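Local atomic coordinates of type IV pilin protein (Neisseria meningitidis, PDB entry 5V0M), a protein that serves as a non-core minor pilin of type IV pili, probably contributing to the cell-adhesion properties of the pilus. Residues K53-P56 with D57-T60; K42-K45 with Y46-V49. One frame throughout, in Å; residues are numbered along the deposited sequence.

Interaction 1 (K53-P56 with D57-T60); sequences KVSP and DHFT
Ser55 OG comes to the His58 imidazole obliquely, 3.5 Å from His58 CB. The Phe59 ring is directed away from Lys53-Pro56 and pairs edge-to-face with Phe33; its CB alone reaches back, 3.5 Å from Lys53 O. Placed between the backbone N and the carbonyl carbon (chi1 67°), Ser55 OG leans across the turn and meets a water at 3.0 Å, which also accepts a weak bond from Asp57 N. Pro56 and Asp57 are the corners of a type I turn; the bond across its base runs from Ser55 N to His58 O (2.9 Å), the reverse of the usual turn-closing direction, the donor tilted 20° from the carbonyl plane. Beyond it the chains run antiparallel. Val54 and Phe59 form a non-hydrogen-bonded pair; Lys53 and Thr60 are a hydrogen-bonded one, tight at Thr60 N to Lys53 O (2.9 Å) and weak in the return direction. Phe59 CA adds a C-H contact to Lys53 O. On the face that bears Lys53 and Thr60, the two side chains run side by side, Lys53 CD 3.8 Å from Thr60 OG1, before the lysine bends at its third torsion and leads its amine away. The polar ends at the turn reach other parts of the chain: Asp57 OD1 bonds to Tyr27 OH in helix 3-30, and His58 ND1 to Asp81 OD2. Backbone bonds therefore join the hairpin's arms, with a water bridge weak at Asp57 N, and side-chain bonds to Tyr27 and Asp81 tie down its end; the Asp81 carboxylate may favour a protonated His58.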
loop_
_atom_site.group_PDB
_atom_site.type_symbol
_atom_site.label_atom_id
_atom_site.label_comp_id
_atom_site.label_asym_id
_atom_site.label_seq_id
_atom_site.Cartn_x
_atom_site.Cartn_y
_atom_site.Cartn_z
ATOM N N LYS A 53 -6.229 -8.008 2.865
ATOM C CA LYS A 53 -7.309 -8.383 3.765
ATOM C C LYS A 53 -8.491 -7.475 3.487
ATOM O O LYS A 53 -8.327 -6.260 3.381
ATOM C CB LYS A 53 -6.891 -8.202 5.223
ATOM C CG LYS A 53 -5.684 -9.048 5.624
ATOM C CD LYS A 53 -5.272 -8.836 7.083
ATOM C CE LYS A 53 -6.386 -9.253 8.040
ATOM N NZ LYS A 53 -5.916 -9.378 9.452
ATOM N N VAL A 54 -9.682 -8.070 3.385
ATOM C CA VAL A 54 -10.937 -7.335 3.262
ATOM C C VAL A 54 -11.975 -8.024 4.123
ATOM O O VAL A 54 -12.195 -9.233 3.987
ATOM C CB VAL A 54 -11.458 -7.278 1.813
ATOM C CG1 VAL A 54 -12.799 -6.531 1.757
ATOM C CG2 VAL A 54 -10.437 -6.624 0.908
ATOM N N SER A 55 -12.616 -7.259 4.982
ATOM C CA SER A 55 -13.742 -7.752 5.762
ATOM C C SER A 55 -14.819 -6.675 5.682
ATOM O O SER A 55 -14.612 -5.633 5.057
ATOM C CB SER A 55 -13.302 -8.039 7.196
ATOM O OG SER A 55 -12.958 -6.849 7.857
ATOM N N PRO A 56 -15.999 -6.876 6.267
ATOM C CA PRO A 56 -17.028 -5.832 6.144
ATOM C C PRO A 56 -16.592 -4.466 6.641
ATOM O O PRO A 56 -16.898 -3.461 5.988
ATOM C CB PRO A 56 -18.209 -6.417 6.931
ATOM C CG PRO A 56 -17.979 -7.908 6.859
ATOM C CD PRO A 56 -16.494 -8.081 6.936
ATOM N N ASP A 57 -15.899 -4.394 7.783
ATOM C CA ASP A 57 -15.559 -3.120 8.404
ATOM C C ASP A 57 -14.068 -2.788 8.439
ATOM O O ASP A 57 -13.701 -1.741 8.996
ATOM C CB ASP A 57 -16.121 -3.065 9.827
ATOM C CG ASP A 57 -17.606 -3.260 9.858
ATOM O OD1 ASP A 57 -18.297 -2.634 9.021
ATOM O OD2 ASP A 57 -18.050 -4.069 10.693
ATOM N N HIS A 58 -13.207 -3.617 7.848
ATOM C CA HIS A 58 -11.775 -3.362 7.893
ATOM C C HIS A 58 -11.120 -3.798 6.586
ATOM O O HIS A 58 -11.637 -4.644 5.849
ATOM C CB HIS A 58 -11.135 -4.118 9.052
ATOM C CG HIS A 58 -11.597 -3.664 10.402
ATOM N ND1 HIS A 58 -11.431 -2.372 10.849
ATOM C CD2 HIS A 58 -12.224 -4.332 11.398
ATOM C CE1 HIS A 58 -11.938 -2.263 12.066
ATOM N NE2 HIS A 58 -12.418 -3.441 12.424
ATOM N N PHE A 59 -9.948 -3.226 6.316
ATOM C CA PHE A 59 -9.147 -3.671 5.187
ATOM C C PHE A 59 -7.669 -3.452 5.475
ATOM O O PHE A 59 -7.291 -2.659 6.334
ATOM C CB PHE A 59 -9.513 -2.954 3.886
ATOM C CG PHE A 59 -9.210 -1.492 3.907
ATOM C CD1 PHE A 59 -10.211 -0.568 4.145
ATOM C CD2 PHE A 59 -7.913 -1.017 3.715
ATOM C CE1 PHE A 59 -9.934 0.790 4.170
ATOM C CE2 PHE A 59 -7.643 0.346 3.753
ATOM C CZ PHE A 59 -8.654 1.242 3.975
ATOM N N THR A 60 -6.838 -4.175 4.736
ATOM C CA THR A 60 -5.399 -3.925 4.691
ATOM C C THR A 60 -4.983 -3.878 3.233
ATOM O O THR A 60 -5.248 -4.826 2.472
ATOM C CB THR A 60 -4.599 -4.991 5.430
ATOM O OG1 THR A 60 -4.994 -5.022 6.803
ATOM C CG2 THR A 60 -3.109 -4.681 5.369
HETATM O O HOH W 1 -15.099 -6.765 9.948
#

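Interaction 2 (K42-K45 with Y46-V49); sequences KQNK and YFNV
The carboxamide of Gln43 is set against the backbone of Val49 like the peptide edge of an extra strand. OE1 accepts from Val49 N at 2.8 Å, in a nearly straight bond, while NE2 gives a hydrogen to Val49 O at 3.0 Å, in the plane of both the amide and the carbonyl. Two bonds on one flat group fix its rotation; a fold at the second torsion (chi2 -64°) brings it round to the strand. Asn44 turns its amide the other way along the chain: with CG trans to the backbone N (chi1 -176°), OD1 takes Tyr46 N on an in-plane lone pair at 2.8 Å, forming an Asx turn. The same oxygen lies in the plane of the Phe47 ring, at its edge, 3.7 Å from CD2. Lys45 and Tyr46 lie side by side. Lys45 CB sits over the centre of the phenol face, 4.1 Å from the centroid and 13° off the normal, a CH-pi contact, and its chain follows the ring until CE comes 3.4 Å from Tyr46 OH. A water donates to both Asn44 O and Asn48 OD1 and so bridges the two arms; the direct bond from Asn44 N to Phe47 O is weak. Arg8 makes a cation-pi contact with Tyr46. Towards helix 3-30, Asn44 ND2 bonds to Thr15 OG1, and Phe47 packs on Leu9 and Val12, so the turn delivers the chain from the loop after that helix into strand 47-54, which lies antiparallel to strand 59-65.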
loop_
_atom_site.group_PDB
_atom_site.type_symbol
_atom_site.label_atom_id
_atom_site.label_comp_id
_atom_site.label_asym_id
_atom_site.label_seq_id
_atom_site.Cartn_x
_atom_site.Cartn_y
_atom_site.Cartn_z
ATOM N N LYS A 42 -5.556 1.995 -7.255
ATOM C CA LYS A 42 -4.537 2.755 -7.960
ATOM C C LYS A 42 -3.159 2.162 -7.696
ATOM O O LYS A 42 -2.800 1.834 -6.558
ATOM C CB LYS A 42 -4.557 4.214 -7.504
ATOM C CG LYS A 42 -5.916 4.898 -7.619
ATOM C CD LYS A 42 -6.363 5.069 -9.066
ATOM C CE LYS A 42 -7.651 5.894 -9.154
ATOM N NZ LYS A 42 -8.017 6.241 -10.554
ATOM N N GLN A 43 -2.386 2.038 -8.763
ATOM C CA GLN A 43 -1.087 1.398 -8.734
ATOM C C GLN A 43 0.032 2.421 -8.758
ATOM O O GLN A 43 -0.154 3.631 -8.911
ATOM C CB GLN A 43 -0.958 0.465 -9.930
ATOM C CG GLN A 43 -2.001 -0.612 -9.955
ATOM C CD GLN A 43 -1.875 -1.537 -8.777
ATOM O OE1 GLN A 43 -0.776 -1.952 -8.406
ATOM N NE2 GLN A 43 -2.992 -1.857 -8.175
ATOM N N ASN A 44 1.226 1.882 -8.638
ATOM C CA ASN A 44 2.462 2.614 -8.631
ATOM C C ASN A 44 3.413 1.938 -9.619
ATOM O O ASN A 44 3.368 0.723 -9.775
ATOM C CB ASN A 44 2.890 2.441 -7.194
ATOM C CG ASN A 44 4.097 3.168 -6.873
ATOM O OD1 ASN A 44 5.163 2.776 -7.281
ATOM N ND2 ASN A 44 3.969 4.179 -6.038
ATOM N N LYS A 45 4.282 2.716 -10.286
ATOM C CA LYS A 45 5.234 2.156 -11.235
ATOM C C LYS A 45 6.149 1.119 -10.585
ATOM O O LYS A 45 6.632 0.207 -11.253
ATOM C CB LYS A 45 6.088 3.321 -11.781
ATOM C CG LYS A 45 6.808 3.111 -13.063
ATOM C CD LYS A 45 7.107 4.465 -13.788
ATOM C CE LYS A 45 7.835 5.497 -12.944
ATOM N NZ LYS A 45 8.530 6.508 -13.810
ATOM N N TYR A 46 6.416 1.266 -9.290
ATOM C CA TYR A 46 7.459 0.545 -8.575
ATOM C C TYR A 46 6.936 -0.478 -7.582
ATOM O O TYR A 46 7.744 -1.246 -7.034
ATOM C CB TYR A 46 8.329 1.570 -7.830
ATOM C CG TYR A 46 9.014 2.508 -8.793
ATOM C CD1 TYR A 46 9.914 2.026 -9.742
ATOM C CD2 TYR A 46 8.745 3.865 -8.772
ATOM C CE1 TYR A 46 10.543 2.876 -10.621
ATOM C CE2 TYR A 46 9.383 4.733 -9.667
ATOM C CZ TYR A 46 10.247 4.218 -10.589
ATOM O OH TYR A 46 10.903 5.085 -11.461
ATOM N N PHE A 47 5.622 -0.495 -7.324
ATOM C CA PHE A 47 4.996 -1.384 -6.357
ATOM C C PHE A 47 3.615 -1.768 -6.865
ATOM O O PHE A 47 2.848 -0.909 -7.322
ATOM C CB PHE A 47 4.788 -0.719 -4.986
ATOM C CG PHE A 47 6.052 -0.389 -4.248
ATOM C CD1 PHE A 47 6.540 -1.225 -3.246
ATOM C CD2 PHE A 47 6.726 0.772 -4.533
ATOM C CE1 PHE A 47 7.706 -0.910 -2.559
ATOM C CE2 PHE A 47 7.889 1.074 -3.857
ATOM C CZ PHE A 47 8.381 0.227 -2.872
ATOM N N ASN A 48 3.301 -3.056 -6.726
ATOM C CA ASN A 48 1.980 -3.594 -7.034
ATOM C C ASN A 48 1.112 -3.506 -5.783
ATOM O O ASN A 48 1.501 -4.007 -4.720
ATOM C CB ASN A 48 2.150 -5.048 -7.465
ATOM C CG ASN A 48 2.874 -5.193 -8.768
ATOM O OD1 ASN A 48 2.711 -4.373 -9.669
ATOM N ND2 ASN A 48 3.679 -6.241 -8.882
ATOM N N VAL A 49 -0.033 -2.839 -5.884
ATOM C CA VAL A 49 -0.908 -2.613 -4.740
ATOM C C VAL A 49 -2.090 -3.570 -4.801
ATOM O O VAL A 49 -2.785 -3.643 -5.821
ATOM C CB VAL A 49 -1.370 -1.144 -4.694
ATOM C CG1 VAL A 49 -2.349 -0.918 -3.571
ATOM C CG2 VAL A 49 -0.160 -0.207 -4.562
HETATM O O HOH W 2 3.864 -1.985 -10.202
#

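From the N terminus, helix 3-30 leads into a loop that ends at interaction 2, where residues 42-45 reverse on 46-49 and start strand 47-54. The same strand runs on to interaction 1, where 53-56 turn back on 57-60 and strand 59-65 begins. Each contact closes a short local loop; the two follow in series, neither nesting nor crossing, with centres about 20 Å apart on opposite sides of the chain's centre. Between them they bracket an outer strand of the four-stranded antiparallel sheet: interaction 2 ties its entrance to the preceding loop beside helix 3-30, and interaction 1 joins its exit to the neighbouring strand.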